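Local coordinates for protein replicative DNA helicase (Nostoc punctiforme, PDB 4O1R) that contains an intein that probably excises itself from the helicase precursor and joins the flanking segments through a peptide bond by protein splicing, at residues L10-L13 with L18-P21. Sequence-based numbering, arbitrary orientation.
Sequences LVTL and LQVP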
ATOM      1  N   LEU A  10      -7.659   2.669   1.587  1.00 13.30           N
ATOM      2  CA  LEU A  10      -8.538   1.528   1.844  1.00 13.50           C
ATOM      3  C   LEU A  10      -7.790   0.212   1.874  1.00 14.29           C
ATOM      4  O   LEU A  10      -7.033  -0.107   0.949  1.00 14.84           O
ATOM      5  CB  LEU A  10      -9.610   1.449   0.765  1.00 14.19           C
ATOM      6  CG  LEU A  10     -10.580   2.617   0.692  1.00 14.71           C
ATOM      7  CD1 LEU A  10     -11.502   2.463  -0.502  1.00 17.86           C
ATOM      8  CD2 LEU A  10     -11.392   2.715   1.976  1.00 16.94           C
ATOM      9  N   VAL A  11      -8.004  -0.560   2.934  1.00 14.23           N
ATOM     10  CA  VAL A  11      -7.510  -1.925   2.985  1.00 14.96           C
ATOM     11  C   VAL A  11      -8.702  -2.877   3.006  1.00 15.13           C
ATOM     12  O   VAL A  11      -9.761  -2.534   3.531  1.00 16.14           O
ATOM     13  CB  VAL A  11      -6.708  -2.059   4.306  0.54 15.98           C
ATOM     14  CG1 VAL A  11      -6.018  -3.380   4.395  0.54 17.03           C
ATOM     15  CG2 VAL A  11      -5.696  -0.892   4.455  0.54 16.92           C
ATOM     16  N   THR A  12      -8.537  -4.062   2.434  1.00 16.31           N
ATOM     17  CA  THR A  12      -9.641  -5.028   2.366  1.00 17.45           C
ATOM     18  C   THR A  12      -9.530  -6.078   3.449  1.00 17.85           C
ATOM     19  O   THR A  12      -8.526  -6.795   3.522  1.00 19.38           O
ATOM     20  CB  THR A  12      -9.704  -5.722   0.993  1.00 18.16           C
ATOM     21  OG1 THR A  12      -9.860  -4.715  -0.006  1.00 20.50           O
ATOM     22  CG2 THR A  12     -10.881  -6.705   0.913  1.00 19.39           C
ATOM     23  N   LEU A  13     -10.557  -6.170   4.289  1.00 18.21           N
ATOM     24  CA  LEU A  13     -10.656  -7.247   5.269  1.00 18.97           C
ATOM     25  C   LEU A  13     -11.033  -8.511   4.500  1.00 20.37           C
ATOM     26  O   LEU A  13     -12.044  -8.542   3.794  1.00 21.47           O
ATOM     27  CB  LEU A  13     -11.681  -6.908   6.354  1.00 18.68           C
ATOM     28  CG  LEU A  13     -11.414  -5.598   7.111  1.00 18.12           C
ATOM     29  CD1 LEU A  13     -12.536  -5.344   8.103  1.00 18.38           C
ATOM     30  CD2 LEU A  13     -10.073  -5.600   7.819  1.00 19.43           C
ATOM     31  N   LEU A  18     -14.745  -6.283   2.931  1.00 16.92           N
ATOM     32  CA  LEU A  18     -15.051  -4.888   3.170  1.00 16.88           C
ATOM     33  C   LEU A  18     -13.785  -4.045   3.048  1.00 16.79           C
ATOM     34  O   LEU A  18     -12.752  -4.383   3.628  1.00 16.67           O
ATOM     35  CB  LEU A  18     -15.661  -4.725   4.566  1.00 18.52           C
ATOM     36  CG  LEU A  18     -16.232  -3.358   4.936  1.00 19.31           C
ATOM     37  CD1 LEU A  18     -17.454  -3.025   4.087  1.00 22.08           C
ATOM     38  CD2 LEU A  18     -16.579  -3.357   6.416  1.00 21.60           C
ATOM     39  N   GLN A  19     -13.877  -2.957   2.284  1.00 16.58           N
ATOM     40  CA  GLN A  19     -12.776  -2.004   2.132  1.00 17.08           C
ATOM     41  C   GLN A  19     -12.922  -0.958   3.223  1.00 16.54           C
ATOM     42  O   GLN A  19     -13.970  -0.308   3.328  1.00 18.54           O
ATOM     43  CB  GLN A  19     -12.836  -1.354   0.751  1.00 18.19           C
ATOM     44  CG  GLN A  19     -12.693  -2.383  -0.365  1.00 21.96           C
ATOM     45  CD  GLN A  19     -12.869  -1.795  -1.748  1.00 27.26           C
ATOM     46  OE1 GLN A  19     -12.020  -1.051  -2.228  1.00 29.65           O
ATOM     47  NE2 GLN A  19     -13.971  -2.143  -2.402  1.00 29.72           N
ATOM     48  N   VAL A  20     -11.897  -0.837   4.065  1.00 15.07           N
ATOM     49  CA  VAL A  20     -11.958  -0.000   5.263  1.00 14.65           C
ATOM     50  C   VAL A  20     -10.815   1.024   5.251  1.00 14.31           C
ATOM     51  O   VAL A  20      -9.675   0.666   4.948  1.00 14.39           O
ATOM     52  CB  VAL A  20     -11.679  -0.884   6.519  0.50 14.55           C
ATOM     53  CG1 VAL A  20     -11.680  -0.055   7.820  0.50 13.70           C
ATOM     54  CG2 VAL A  20     -12.646  -2.063   6.597  0.50 14.77           C
ATOM     55  N   PRO A  21     -11.110   2.296   5.584  1.00 13.71           N
ATOM     56  CA  PRO A  21     -10.020   3.272   5.714  1.00 14.01           C
ATOM     57  C   PRO A  21      -9.060   2.853   6.824  1.00 13.42           C
ATOM     58  O   PRO A  21      -9.470   2.472   7.933  1.00 13.85           O
ATOM     59  CB  PRO A  21     -10.737   4.577   6.070  1.00 14.77           C
ATOM     60  CG  PRO A  21     -12.165   4.363   5.751  1.00 16.03           C
ATOM     61  CD  PRO A  21     -12.439   2.895   5.798  1.00 14.98           C
TER
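Val11 and Val20 form the hydrogen-bonded pair at the middle of a two-stranded antiparallel β hairpin in the intein splicing domain, and this short unit illustrates how one backbone pairing sorts side chains onto two unlike faces. Val11 N donates to Val20 O at 2.9 Å, and Val20 N returns the bond to Val11 O at 2.8 Å, both nearly straight at the hydrogen. Toward the turn, Leu13 N adds a third bond to Leu18 O.

The face of the two valines is apolar. Val11 is buried and touches Val33 of strand 31-37. Leu13, beyond the last bridge pair and next to this face, touches Phe31 of the same strand, so the hairpin packs by side chains on a strand of the larger antiparallel sheet. In one of the two modelled conformers of Val20, CG2 lies 3.6 Å from Leu13 CD1, a tentative contact in which the two side chains cross at a slant.

On the face of Leu10, Thr12, Gln19 and Pro21, the side chains of Thr12 and Gln19 run alongside each other in the same direction, with Thr12 OG1 3.7 Å from Gln19 CG. Gln19 then extends beyond CG, leaving OE1 3.9 Å from Leu10 CD1, a loose contact. The other branch of Leu10, CD2, leans over the start of the proline, 3.6 Å from Pro21 N and 4.0 Å from Pro21 CD.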